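Local coordinates for tellurite resistance protein of COG3793 (Nostoc punctiforme, PDB 2OU3) that is of undemonstrated function but belongs to the all-helical TerB family, binds zinc in the crystal and may take part in tellurite resistance, at residues A[109-114]-A[139-144]; A[117-122]-A[135-140]. All coordinates share one frame; numbering follows the deposited sequence.

Interaction 1: A[109-114]-A[139-144]. With EDO (1,2-ethanediol), chain F.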
# COMPACT_ATOMS: atom_id res chain seq x y z
N GLY A 109 -14.56 4.17 11.82
CA GLY A 109 -15.48 5.27 11.55
C GLY A 109 -14.81 6.62 11.54
O GLY A 109 -13.73 6.80 12.08
N GLU A 110 -15.48 7.60 10.93
CA GLU A 110 -14.91 8.95 10.76
C GLU A 110 -14.48 9.55 12.11
O GLU A 110 -15.12 9.31 13.14
CB GLU A 110 -15.90 9.87 10.05
N LEU A 111 -13.40 10.33 12.09
CA LEU A 111 -12.82 10.88 13.33
C LEU A 111 -13.78 11.81 14.07
O LEU A 111 -14.24 12.80 13.52
CB LEU A 111 -11.53 11.64 13.05
CG LEU A 111 -10.43 10.85 12.32
CD1 LEU A 111 -9.30 11.77 11.93
CD2 LEU A 111 -9.97 9.71 13.19
N HIS A 112 -14.05 11.49 15.33
CA HIS A 112 -14.89 12.30 16.19
C HIS A 112 -14.03 13.42 16.81
O HIS A 112 -12.81 13.38 16.69
CB HIS A 112 -15.50 11.41 17.28
CG HIS A 112 -15.92 10.05 16.79
N GLU A 113 -14.67 14.40 17.46
CA GLU A 113 -13.93 15.45 18.17
C GLU A 113 -13.03 14.90 19.27
O GLU A 113 -11.94 15.42 19.51
CB GLU A 113 -14.85 16.53 18.76
CG GLU A 113 -15.32 17.58 17.76
CD GLU A 113 -14.20 18.16 16.89
OE1 GLU A 113 -13.22 18.74 17.44
OE2 GLU A 113 -14.33 18.03 15.65
N LYS A 114 -13.51 13.85 19.94
CA LYS A 114 -12.69 13.15 20.93
C LYS A 114 -11.35 12.69 20.34
O LYS A 114 -10.27 12.95 20.90
CB LYS A 114 -13.42 11.92 21.47
CG LYS A 114 -14.35 12.15 22.66
CD LYS A 114 -14.86 10.79 23.17
CE LYS A 114 -15.64 10.88 24.48
NZ LYS A 114 -15.86 9.53 25.09
N LEU A 139 -4.05 15.39 4.98
CA LEU A 139 -3.46 14.36 4.15
C LEU A 139 -4.25 13.03 4.27
O LEU A 139 -4.60 12.43 3.25
CB LEU A 139 -2.02 14.17 4.53
CG LEU A 139 -1.27 13.10 3.73
CD1 LEU A 139 -1.10 13.53 2.28
CD2 LEU A 139 0.05 12.83 4.40
N TYR A 140 -4.54 12.61 5.49
CA TYR A 140 -5.44 11.48 5.74
C TYR A 140 -6.74 11.62 4.92
O TYR A 140 -7.17 10.69 4.20
CB TYR A 140 -5.77 11.33 7.24
CG TYR A 140 -7.01 10.51 7.38
CD1 TYR A 140 -6.97 9.15 7.15
CD2 TYR A 140 -8.25 11.09 7.62
CE1 TYR A 140 -8.09 8.39 7.18
CE2 TYR A 140 -9.40 10.31 7.66
CZ TYR A 140 -9.30 8.96 7.43
OH TYR A 140 -10.39 8.15 7.44
N TYR A 141 -7.43 12.75 5.06
CA TYR A 141 -8.75 12.86 4.40
C TYR A 141 -8.60 12.72 2.89
O TYR A 141 -9.42 12.09 2.25
CB TYR A 141 -9.49 14.14 4.75
CG TYR A 141 -10.12 14.10 6.12
CD1 TYR A 141 -11.20 13.27 6.39
CD2 TYR A 141 -9.62 14.90 7.16
CE1 TYR A 141 -11.77 13.24 7.67
CE2 TYR A 141 -10.18 14.87 8.42
CZ TYR A 141 -11.24 14.04 8.67
OH TYR A 141 -11.78 14.05 9.93
N TYR A 142 -7.57 13.36 2.35
CA TYR A 142 -7.28 13.30 0.91
C TYR A 142 -6.89 11.89 0.46
O TYR A 142 -7.33 11.44 -0.60
CB TYR A 142 -6.16 14.26 0.55
CG TYR A 142 -6.61 15.66 0.24
CD1 TYR A 142 -6.88 16.57 1.26
CD2 TYR A 142 -6.77 16.09 -1.07
CE1 TYR A 142 -7.30 17.87 1.00
CE2 TYR A 142 -7.18 17.40 -1.35
CZ TYR A 142 -7.45 18.28 -0.30
OH TYR A 142 -7.85 19.57 -0.54
N GLU A 143 -6.06 11.22 1.25
CA GLU A 143 -5.65 9.85 0.92
C GLU A 143 -6.85 8.89 0.94
O GLU A 143 -7.05 8.10 0.00
CB GLU A 143 -4.58 9.37 1.88
CG GLU A 143 -3.20 9.93 1.62
CD GLU A 143 -2.14 9.49 2.69
OE1 GLU A 143 -2.48 9.04 3.82
OE2 GLU A 143 -0.94 9.70 2.42
N ALA A 144 -7.69 9.02 1.96
CA ALA A 144 -8.89 8.19 2.11
C ALA A 144 -9.84 8.42 0.95
O ALA A 144 -10.35 7.49 0.35
CB ALA A 144 -9.55 8.48 3.46
C1 EDO F . -18.04 6.22 14.79
O1 EDO F . -18.04 5.67 16.11
C2 EDO F . -17.19 7.47 14.77
O2 EDO F . -17.33 8.13 13.50
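The hydroxyl oxygen of Tyr141 is hydrogen-bonded to NZ of Lys116 and also lies against the Leu111 side chain. Tyr141 OH is 3.9 Å from Leu111 CD1 and 4.0 Å from Leu111 CB, so the polar end of the tyrosine rests on an aliphatic surface while the lysine supplies its polar partner. With CG beside the backbone N (chi1 -56°) and CD1 extended beyond it, the leucine sets CD1 against both tyrosine rings. Leu111 CD1 meets the Tyr141 ring obliquely, 4.4 Å from Tyr141 CZ. The approach of Leu111 CD1 to Tyr140 CD2 is looser, at 4.5 Å. The two rings also pack on one another: Tyr140 CD2 sits 3.8 Å above the plane of the Tyr141 ring, over its centre. Trp103 meets the Tyr140 ring edge-to-face, and Ile102 and Ser105 of the same helix touch Leu111. On the loop, ethanediol, probably from the crystallisation liquor, bonds to the carbonyl O of Glu110. A buried loop leucine, about 5 Å from a bound zinc ion, thus packs against a tyrosine pair of helix 130-154, near the zinc-binding residues Ser105, Asp108 and Glu115 of helix 94-106, the connecting loop and helix 113-126; Glu50 also takes part in zinc binding.

Interaction 2: A[117-122]-A[135-140]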
# COMPACT_ATOMS: atom_id res chain seq x y z
N ALA A 117 -9.09 15.48 19.49
CA ALA A 117 -8.51 15.98 20.75
C ALA A 117 -7.32 15.11 21.24
O ALA A 117 -6.26 15.64 21.60
CB ALA A 117 -9.59 16.08 21.82
N LYS A 118 -7.54 13.80 21.26
CA LYS A 118 -6.47 12.82 21.55
C LYS A 118 -5.23 13.01 20.71
O LYS A 118 -4.09 13.03 21.23
CB LYS A 118 -6.98 11.40 21.28
CG LYS A 118 -8.08 10.92 22.25
CD LYS A 118 -8.26 9.37 22.30
CE LYS A 118 -8.33 8.71 20.94
NZ LYS A 118 -8.71 7.25 21.03
N ILE A 119 -5.44 13.11 19.40
CA ILE A 119 -4.32 13.19 18.46
C ILE A 119 -3.51 14.43 18.75
O ILE A 119 -2.28 14.39 18.66
CB ILE A 119 -4.79 13.23 16.98
CG1 ILE A 119 -5.26 11.84 16.52
CG2 ILE A 119 -3.68 13.69 16.06
CD1 ILE A 119 -6.31 11.90 15.39
N ARG A 120 -4.18 15.52 19.12
CA ARG A 120 -3.45 16.76 19.40
C ARG A 120 -2.68 16.64 20.71
O ARG A 120 -1.58 17.15 20.81
CB ARG A 120 -4.41 17.97 19.35
CG ARG A 120 -4.52 18.47 17.92
CD ARG A 120 -5.72 19.31 17.58
NE ARG A 120 -5.80 19.50 16.11
CZ ARG A 120 -6.23 18.58 15.27
NH1 ARG A 120 -6.61 17.37 15.70
NH2 ARG A 120 -6.27 18.86 13.98
N LYS A 121 -3.27 15.98 21.71
CA LYS A 121 -2.58 15.71 22.97
C LYS A 121 -1.32 14.90 22.75
O LYS A 121 -0.28 15.17 23.37
CB LYS A 121 -3.51 14.99 23.97
CG LYS A 121 -4.54 15.90 24.60
CD LYS A 121 -5.36 15.19 25.69
N MSE A 122 -1.39 13.93 21.83
CA MSE A 122 -0.23 13.09 21.50
C MSE A 122 0.79 13.87 20.69
O MSE A 122 1.99 13.76 20.94
CB MSE A 122 -0.64 11.84 20.73
CG MSE A 122 -1.49 10.86 21.52
SE MSE A 122 -0.67 10.29 23.24
CE MSE A 122 -2.05 10.54 24.24
N GLN A 135 -2.15 19.55 8.88
CA GLN A 135 -1.74 19.06 7.58
C GLN A 135 -1.79 17.54 7.46
O GLN A 135 -2.18 17.01 6.40
CB GLN A 135 -0.34 19.57 7.21
CG GLN A 135 -0.35 21.06 6.81
CD GLN A 135 1.04 21.65 6.74
OE1 GLN A 135 1.99 20.96 6.47
NE2 GLN A 135 1.15 22.96 6.99
N LEU A 136 -1.44 16.86 8.55
CA LEU A 136 -1.45 15.41 8.57
C LEU A 136 -2.88 14.89 8.52
O LEU A 136 -3.17 13.93 7.80
CB LEU A 136 -0.74 14.88 9.81
CG LEU A 136 0.78 15.05 9.77
CD1 LEU A 136 1.35 14.75 11.16
CD2 LEU A 136 1.42 14.17 8.68
N GLU A 137 -3.79 15.54 9.26
CA GLU A 137 -5.21 15.19 9.19
C GLU A 137 -5.76 15.38 7.78
O GLU A 137 -6.50 14.55 7.27
CB GLU A 137 -6.06 15.98 10.17
CG GLU A 137 -5.71 15.68 11.60
CD GLU A 137 -6.86 15.94 12.57
OE1 GLU A 137 -7.80 16.69 12.22
OE2 GLU A 137 -6.79 15.39 13.70
N GLN A 138 -5.40 16.49 7.16
CA GLN A 138 -5.84 16.79 5.81
C GLN A 138 -5.32 15.75 4.84
O GLN A 138 -6.07 15.31 3.96
CB GLN A 138 -5.38 18.18 5.38
CG GLN A 138 -5.80 18.56 3.98
CD GLN A 138 -5.35 19.96 3.61
OE1 GLN A 138 -4.15 20.22 3.43
NE2 GLN A 138 -6.31 20.88 3.49
N LEU A 139 -4.05 15.39 4.98
CA LEU A 139 -3.46 14.36 4.15
C LEU A 139 -4.25 13.03 4.27
O LEU A 139 -4.60 12.43 3.25
CB LEU A 139 -2.02 14.17 4.53
CG LEU A 139 -1.27 13.10 3.73
CD1 LEU A 139 -1.10 13.53 2.28
CD2 LEU A 139 0.05 12.83 4.40
N TYR A 140 -4.54 12.61 5.49
CA TYR A 140 -5.44 11.48 5.74
C TYR A 140 -6.74 11.62 4.92
O TYR A 140 -7.17 10.69 4.20
CB TYR A 140 -5.77 11.33 7.24
CG TYR A 140 -7.01 10.51 7.38
CD1 TYR A 140 -6.97 9.15 7.15
CD2 TYR A 140 -8.25 11.09 7.62
CE1 TYR A 140 -8.09 8.39 7.18
CE2 TYR A 140 -9.40 10.31 7.66
CZ TYR A 140 -9.30 8.96 7.43
OH TYR A 140 -10.39 8.15 7.44
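Arg120 reaches from helix 113-126 to Glu137 on helix 130-154, and its course shows how a charged chain can bridge two helices. From CB, which does not itself point at the partner helix, CG swings beside the backbone N, and the chain then runs extended as far as NE, with Val133 packing against the side chain. At the CD-NE bond the group turns, rotating the guanidinium away from the line of the chain, while NE makes a salt bridge to Glu130. Both terminal nitrogens then grip Glu137 end-on. Arg120 NH1 donates to Glu137 OE2 at 2.8 Å, with an N-H...O angle of 157°. Arg120 NH2 donates to Glu137 OE1 at 3.2 Å, with an angle of 164°. Each oxygen lies close to the guanidinium plane, yet both are approached from above the carboxylate plane, because the two flat groups stand 81° apart. This is therefore a two-pronged bridge, but not the coplanar form. NH1 also bonds to the carbonyl O of Lys116, and NH2 makes a second salt bridge, to Asp134 OD1, the stronger polar partner of the arginine. Beside the bridge, Ile119 comes from the opposite direction to Glu137 and sets Ile119 CD1 3.9 Å from Glu137 OE2. Glu137 is buried, and with Glu130 and Asp134 it places three acids of one helix around a single guanidinium. The arginine charge probably helps keep the buried Glu137 ionised, offsetting the two neighbouring acids, which would tend to oppose it.

In the fold
Both interactions tie the 113-126 region to helix 130-154, with centres 9 Å apart, and their segments overlap at Leu139 and Tyr140 on the later helix. Interaction 1 is partly buried and lies on the loop just before helix 113-126, where weak apolar contacts to aromatic rings join the zinc-binding turn to the later helix. Interaction 2, farther along, on helix 113-126 itself, is buried and essentially ionic. Helix 94-106 underlies both, Ile102 touching Leu111 and Tyr140 in the first and Ile119 in the second. The later helix also packs on the second subunit at both places, with Leu139 against Leu146 of that subunit.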